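Local coordinates for linoleate 11-lipoxygenase (PDB 5FX8), which oxygenates linoleic and alpha-linolenic acids at a catalytic manganese centre, giving 11S- and 13R-hydroperoxy fatty acids, with the 13R-hydroperoxides as final products, at the interface of chains A and C and the interface of chains A and B. Residues are numbered along the deposited sequence; one frame, centred on the assembly and turned at random. Chains: chain A/B, Linoleate 11-lipoxygenase; chain C, Zonadhesin.

Contact 1: the interface of chains A and C. Residues chain A 375, 398, 402; chain C 234-236, 252.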
loop_
_atom_site.group_PDB
_atom_site.type_symbol
_atom_site.label_atom_id
_atom_site.label_comp_id
_atom_site.label_asym_id
_atom_site.label_seq_id
_atom_site.Cartn_x
_atom_site.Cartn_y
_atom_site.Cartn_z
ATOM N N GLU A 375 0.407 -13.859 -18.336
ATOM C CA GLU A 375 0.509 -15.213 -18.849
ATOM C C GLU A 375 1.887 -15.500 -19.409
ATOM O O GLU A 375 2.359 -16.631 -19.322
ATOM C CB GLU A 375 -0.564 -15.462 -19.892
ATOM C CG GLU A 375 -1.941 -15.460 -19.297
ATOM C CD GLU A 375 -2.970 -16.099 -20.186
ATOM O OE1 GLU A 375 -2.691 -16.280 -21.395
ATOM O OE2 GLU A 375 -4.059 -16.437 -19.664
ATOM N N TYR A 398 -3.607 -16.450 -9.944
ATOM C CA TYR A 398 -3.911 -16.432 -11.362
ATOM C C TYR A 398 -5.394 -16.181 -11.608
ATOM O O TYR A 398 -5.758 -15.480 -12.549
ATOM C CB TYR A 398 -3.459 -17.750 -11.978
ATOM C CG TYR A 398 -3.631 -17.877 -13.450
ATOM C CD1 TYR A 398 -3.557 -16.773 -14.273
ATOM C CD2 TYR A 398 -3.872 -19.108 -14.020
ATOM C CE1 TYR A 398 -3.706 -16.893 -15.595
ATOM C CE2 TYR A 398 -4.029 -19.233 -15.345
ATOM C CZ TYR A 398 -3.946 -18.127 -16.131
ATOM O OH TYR A 398 -4.111 -18.237 -17.478
ATOM N N HIS A 402 -6.615 -12.940 -13.350
ATOM C CA HIS A 402 -7.286 -13.054 -14.625
ATOM C C HIS A 402 -8.572 -12.247 -14.636
ATOM O O HIS A 402 -8.856 -11.547 -15.611
ATOM C CB HIS A 402 -7.551 -14.516 -14.929
ATOM C CG HIS A 402 -8.433 -14.714 -16.110
ATOM N ND1 HIS A 402 -7.960 -14.668 -17.405
ATOM C CD2 HIS A 402 -9.768 -14.918 -16.198
ATOM C CE1 HIS A 402 -8.967 -14.847 -18.238
ATOM N NE2 HIS A 402 -10.074 -14.996 -17.532
ATOM N N GLY C 234 -4.987 -21.470 -20.917
ATOM C CA GLY C 234 -5.171 -20.900 -19.608
ATOM C C GLY C 234 -6.557 -20.329 -19.416
ATOM O O GLY C 234 -7.496 -20.623 -20.162
ATOM N N LEU C 235 -6.685 -19.508 -18.396
ATOM C CA LEU C 235 -7.979 -19.007 -18.024
ATOM C C LEU C 235 -8.607 -18.254 -19.188
ATOM O O LEU C 235 -7.905 -17.581 -19.927
ATOM C CB LEU C 235 -7.852 -18.147 -16.788
ATOM C CG LEU C 235 -7.562 -19.005 -15.555
ATOM C CD1 LEU C 235 -7.211 -18.128 -14.388
ATOM C CD2 LEU C 235 -8.761 -19.869 -15.222
ATOM N N PRO C 236 -9.936 -18.349 -19.355
ATOM C CA PRO C 236 -10.968 -18.855 -18.458
ATOM C C PRO C 236 -11.045 -20.359 -18.281
ATOM O O PRO C 236 -11.748 -20.784 -17.384
ATOM C CB PRO C 236 -12.245 -18.351 -19.116
ATOM C CG PRO C 236 -11.935 -18.291 -20.496
ATOM C CD PRO C 236 -10.544 -17.786 -20.563
ATOM N N ALA C 252 -13.563 -20.408 -15.313
ATOM C CA ALA C 252 -13.605 -19.392 -14.270
ATOM C C ALA C 252 -13.441 -18.060 -14.958
ATOM O O ALA C 252 -12.513 -17.880 -15.744
ATOM C CB ALA C 252 -12.501 -19.574 -13.233
#
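C:Leu235 of the adhesin fits into the corner formed by the rings of A:Tyr398 and A:His402, one turn apart on helix 396-420. Two CH-pi contacts form the apolar part. The methyl CD1 lies over the centre of the phenol ring of A:Tyr398, 3.4 Å from its centroid, and the methylene CB lies over the imidazole of A:His402, 3.5 Å from that centroid. Both rings leave the helix with CG anti to the backbone N (chi1 -177° for A:Tyr398, 171° for A:His402), which sets their faces at an angle, each turned to a different part of the leucine. C:Pro236, after a cis peptide bond, adds a looser touch, its CD 4.1 Å from CE1 of A:His402. The polar part runs through the phenol oxygen: the backbone N of C:Leu235 donates to OH of A:Tyr398 at 3.0 Å, fairly straight at 158°. The same OH donates to the carboxylate OE2 of A:Glu375 at 2.8 Å, approaching from above the carboxylate plane. The hydroxyl is thus gripped from both chains, and A:Glu375 probably orients it to accept. The patch holds a loop of the yeast adhesin on the lipoxygenase surface; the structure alone does not show whether the pair forms outside the crystal.

Contact 2: the interface of chains A and B. Residues chain A 100-101, 104, 331, 335; chain B 339-340, 344, 350.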
loop_
_atom_site.group_PDB
_atom_site.type_symbol
_atom_site.label_atom_id
_atom_site.label_comp_id
_atom_site.label_asym_id
_atom_site.label_seq_id
_atom_site.Cartn_x
_atom_site.Cartn_y
_atom_site.Cartn_z
ATOM N N TRP A 100 2.744 12.571 -1.058
ATOM C CA TRP A 100 2.959 11.402 -0.225
ATOM C C TRP A 100 3.048 11.765 1.253
ATOM O O TRP A 100 2.463 11.079 2.094
ATOM C CB TRP A 100 4.221 10.693 -0.696
ATOM C CG TRP A 100 4.312 9.325 -0.232
ATOM C CD1 TRP A 100 3.936 8.232 -0.899
ATOM C CD2 TRP A 100 4.821 8.886 1.028
ATOM N NE1 TRP A 100 4.170 7.118 -0.145
ATOM C CE2 TRP A 100 4.719 7.488 1.046
ATOM C CE3 TRP A 100 5.362 9.542 2.146
ATOM C CZ2 TRP A 100 5.124 6.722 2.126
ATOM C CZ3 TRP A 100 5.759 8.781 3.224
ATOM C CH2 TRP A 100 5.635 7.381 3.207
ATOM N N ARG A 101 3.797 12.818 1.593
ATOM C CA ARG A 101 3.860 13.303 2.974
ATOM C C ARG A 101 2.469 13.555 3.538
ATOM O O ARG A 101 2.164 13.168 4.671
ATOM C CB ARG A 101 4.657 14.613 3.069
ATOM C CG ARG A 101 6.162 14.550 3.118
ATOM C CD ARG A 101 6.758 15.904 3.560
ATOM N NE ARG A 101 8.158 15.685 3.879
ATOM C CZ ARG A 101 9.144 16.082 3.106
ATOM N NH1 ARG A 101 8.869 16.779 2.006
ATOM N NH2 ARG A 101 10.398 15.808 3.433
ATOM N N ALA A 104 0.531 10.159 4.069
ATOM C CA ALA A 104 1.028 9.154 5.020
ATOM C C ALA A 104 0.783 9.493 6.484
ATOM O O ALA A 104 0.831 8.596 7.326
ATOM C CB ALA A 104 2.526 8.937 4.840
ATOM N N VAL A 331 11.667 8.682 -0.756
ATOM C CA VAL A 331 11.203 8.416 0.596
ATOM C C VAL A 331 11.838 7.139 1.111
ATOM O O VAL A 331 12.342 7.083 2.242
ATOM C CB VAL A 331 9.664 8.352 0.631
ATOM C CG1 VAL A 331 9.154 7.823 1.956
ATOM C CG2 VAL A 331 9.076 9.717 0.360
ATOM N N VAL A 335 14.192 7.038 4.571
ATOM C CA VAL A 335 13.763 6.477 5.847
ATOM C C VAL A 335 13.721 4.972 5.854
ATOM O O VAL A 335 13.688 4.368 6.935
ATOM C CB VAL A 335 12.392 7.040 6.288
ATOM C CG1 VAL A 335 12.444 8.534 6.424
ATOM C CG2 VAL A 335 11.337 6.660 5.333
ATOM N N PRO B 339 9.143 11.705 6.283
ATOM C CA PRO B 339 7.961 12.139 5.519
ATOM C C PRO B 339 6.689 11.490 6.049
ATOM O O PRO B 339 6.578 10.266 6.136
ATOM C CB PRO B 339 8.274 11.673 4.091
ATOM C CG PRO B 339 9.701 11.417 4.057
ATOM C CD PRO B 339 10.117 11.009 5.430
ATOM N N GLY B 340 5.729 12.326 6.418
ATOM C CA GLY B 340 4.520 11.835 7.036
ATOM C C GLY B 340 4.609 11.536 8.517
ATOM O O GLY B 340 3.682 10.919 9.048
ATOM N N ASP B 344 5.259 16.584 10.160
ATOM C CA ASP B 344 4.309 16.745 9.064
ATOM C C ASP B 344 2.868 16.727 9.563
ATOM O O ASP B 344 2.054 17.554 9.158
ATOM C CB ASP B 344 4.510 15.653 8.021
ATOM C CG ASP B 344 5.748 15.864 7.182
ATOM O OD1 ASP B 344 6.229 17.007 7.105
ATOM O OD2 ASP B 344 6.222 14.883 6.585
ATOM N N PRO B 350 6.372 21.873 6.159
ATOM C CA PRO B 350 6.715 20.456 6.120
ATOM C C PRO B 350 8.072 20.212 6.780
ATOM O O PRO B 350 8.830 21.144 7.068
ATOM C CB PRO B 350 6.729 20.169 4.622
ATOM C CG PRO B 350 7.201 21.437 4.042
ATOM C CD PRO B 350 6.624 22.536 4.870
#
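B:Pro339 packs its ring against A:Trp100, A:Val331, A:Val335 and the methylenes of A:Arg101. CD, on the ring's rim, meets the methyl CG1 of A:Val335 head-on at 3.5 Å, while CB rests 3.7 Å from CG of A:Arg101. The proline carbonyl O lies in the plane of the A:Trp100 indole, at its benzo edge, 3.4 Å from CZ3. A:Arg101 forms a salt bridge with B:Asp344, NE to OD2 at 3.4 Å. That oxygen lies in the guanidinium plane, at its edge, but the two flat groups are turned 74° apart, so the pair is not parallel. The arginine chain is extended from CG to NE (chi2 -166°, chi3 167°), which carries its methylenes past the proline towards the acid. In the second shell, the backbone N of B:Gly340 donates to the anti lone pair of the same OD2, which probably steadies the carboxylate. A:Val331 CG1 and A:Ala104 CB lie over opposite faces of the indole, offset toward the rim, and probably limit its rotation. The structure alone does not show whether this pairing, not an exact two-fold, exists outside the crystal. Chain A contributes helices 86-124 and 328-336; chain B brings the loop at 339-340 and helix 342-346, so different surfaces of the two copies meet.

Contact 3: the interface of chains A and C. Residues chain A 403, 581-582, 585; chain C 177-178, 253-254.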
loop_
_atom_site.group_PDB
_atom_site.type_symbol
_atom_site.label_atom_id
_atom_site.label_comp_id
_atom_site.label_asym_id
_atom_site.label_seq_id
_atom_site.Cartn_x
_atom_site.Cartn_y
_atom_site.Cartn_z
ATOM N N ARG A 403 -9.346 -12.290 -13.551
ATOM C CA ARG A 403 -10.556 -11.475 -13.525
ATOM C C ARG A 403 -10.222 -9.989 -13.598
ATOM O O ARG A 403 -10.720 -9.267 -14.475
ATOM C CB ARG A 403 -11.396 -11.779 -12.292
ATOM C CG ARG A 403 -11.867 -13.172 -12.242
ATOM C CD ARG A 403 -12.662 -13.433 -10.981
ATOM N NE ARG A 403 -12.784 -14.867 -10.701
ATOM C CZ ARG A 403 -13.745 -15.662 -11.166
ATOM N NH1 ARG A 403 -14.694 -15.190 -11.947
ATOM N NH2 ARG A 403 -13.754 -16.939 -10.842
ATOM N N ARG A 581 -18.387 -6.009 -9.322
ATOM C CA ARG A 581 -18.600 -7.452 -9.255
ATOM C C ARG A 581 -17.399 -8.138 -8.632
ATOM O O ARG A 581 -17.543 -9.010 -7.773
ATOM C CB ARG A 581 -18.854 -8.019 -10.647
ATOM C CG ARG A 581 -20.287 -8.147 -11.043
ATOM C CD ARG A 581 -20.406 -8.425 -12.541
ATOM N NE ARG A 581 -20.077 -9.805 -12.904
ATOM C CZ ARG A 581 -20.968 -10.763 -13.155
ATOM N NH1 ARG A 581 -22.270 -10.507 -13.082
ATOM N NH2 ARG A 581 -20.552 -11.977 -13.483
ATOM N N ILE A 582 -16.201 -7.766 -9.075
ATOM C CA ILE A 582 -15.013 -8.469 -8.615
ATOM C C ILE A 582 -14.807 -8.235 -7.127
ATOM O O ILE A 582 -14.441 -9.151 -6.381
ATOM C CB ILE A 582 -13.788 -8.047 -9.444
ATOM C CG1 ILE A 582 -13.922 -8.548 -10.878
ATOM C CG2 ILE A 582 -12.508 -8.555 -8.813
ATOM C CD1 ILE A 582 -12.965 -7.913 -11.842
ATOM N N GLU A 585 -17.221 -10.274 -5.126
ATOM C CA GLU A 585 -16.777 -11.671 -5.077
ATOM C C GLU A 585 -15.650 -11.861 -4.070
ATOM O O GLU A 585 -15.634 -12.846 -3.331
ATOM C CB GLU A 585 -16.315 -12.169 -6.449
ATOM C CG GLU A 585 -17.378 -12.259 -7.515
ATOM C CD GLU A 585 -16.801 -12.477 -8.914
ATOM O OE1 GLU A 585 -15.566 -12.655 -9.041
ATOM O OE2 GLU A 585 -17.588 -12.475 -9.893
ATOM N N THR C 177 -19.773 -17.020 -11.838
ATOM C CA THR C 177 -18.339 -17.020 -11.559
ATOM C C THR C 177 -17.622 -18.291 -11.996
ATOM O O THR C 177 -16.459 -18.215 -12.403
ATOM C CB THR C 177 -18.072 -16.803 -10.056
ATOM O OG1 THR C 177 -18.487 -17.950 -9.309
ATOM C CG2 THR C 177 -18.838 -15.600 -9.557
ATOM N N ASN C 178 -18.271 -19.451 -11.935
ATOM C CA ASN C 178 -17.645 -20.683 -12.379
ATOM C C ASN C 178 -18.628 -21.513 -13.189
ATOM O O ASN C 178 -19.838 -21.483 -12.967
ATOM C CB ASN C 178 -17.106 -21.483 -11.198
ATOM C CG ASN C 178 -16.053 -20.726 -10.448
ATOM O OD1 ASN C 178 -16.363 -19.829 -9.673
ATOM N ND2 ASN C 178 -14.794 -21.065 -10.685
ATOM N N GLY C 253 -14.347 -17.146 -14.707
ATOM C CA GLY C 253 -14.249 -15.879 -15.392
ATOM C C GLY C 253 -15.526 -15.109 -15.196
ATOM O O GLY C 253 -16.463 -15.561 -14.545
ATOM N N GLU C 254 -15.535 -13.938 -15.760
ATOM C CA GLU C 254 -16.623 -13.010 -15.560
ATOM C C GLU C 254 -17.458 -13.045 -16.826
ATOM O O GLU C 254 -17.024 -12.590 -17.885
ATOM C CB GLU C 254 -16.093 -11.613 -15.254
ATOM C CG GLU C 254 -15.152 -11.524 -14.035
ATOM C CD GLU C 254 -15.892 -11.552 -12.696
ATOM O OE1 GLU C 254 -16.412 -10.503 -12.261
ATOM O OE2 GLU C 254 -15.976 -12.622 -12.078
#
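This is a charged, heterologous interface that ties the lipoxygenase to the adhesin within the deposited assembly, though it may belong to the crystal alone. C:Glu254 reaches in among A:Arg403, A:Arg581, A:Ile582 and A:Glu585. NH1 of A:Arg403 donates to the anti lone pair of the carboxylate OE2 of C:Glu254 at 2.9 Å; this oxygen lies tilted from the guanidinium plane, and the bond is bent, 138° at the hydrogen. The two flat groups stand almost perpendicular, 87° apart. The same NH1 also hydrogen-bonds the carbonyl O of C:Gly253 at 3.2 Å, while NH2 makes a weak bond to the carbonyl O of C:Thr177, which lies at the guanidinium edge. On the far side, A:Arg581 NE forms a long salt bridge to OE1 of C:Glu254 at 3.8 Å. CG1 of A:Ile582 packs 3.5 Å from that OE1. The glutamate bends at chi2 (-78°), turning its carboxylate towards both arginines. OE2 of A:Glu585 is modelled 2.7 Å from OE2 of C:Glu254; two carboxylates so close would probably repel unless one carried a proton, which the structure does not show, and the resolution leaves the distance doubtful. The nearby arginines could offset some of the charge. The lipoxygenase side comprises helices 396-420 and 566-587; the adhesin side comprises the start of strand 176-186 and the loop following strand 246-252.

Contacts 1 and 3 are neighbouring parts of the A-C interface, their C-alpha centres about 11 Å apart. Helix 396-420 serves both, with A:His402 and A:Arg403 consecutive along it, and so does the adhesin segment C:Ala252 to C:Glu254. An apolar, ring-covered patch thus adjoins a charged one, and together they could fix how the adhesin is oriented. The C-alpha centre of contact 2 lies about 39 Å from that of contact 1 and about 37 Å from that of contact 3, on other helices facing the second lipoxygenase. Chain A therefore stands between chains B and C, using separate surfaces for each.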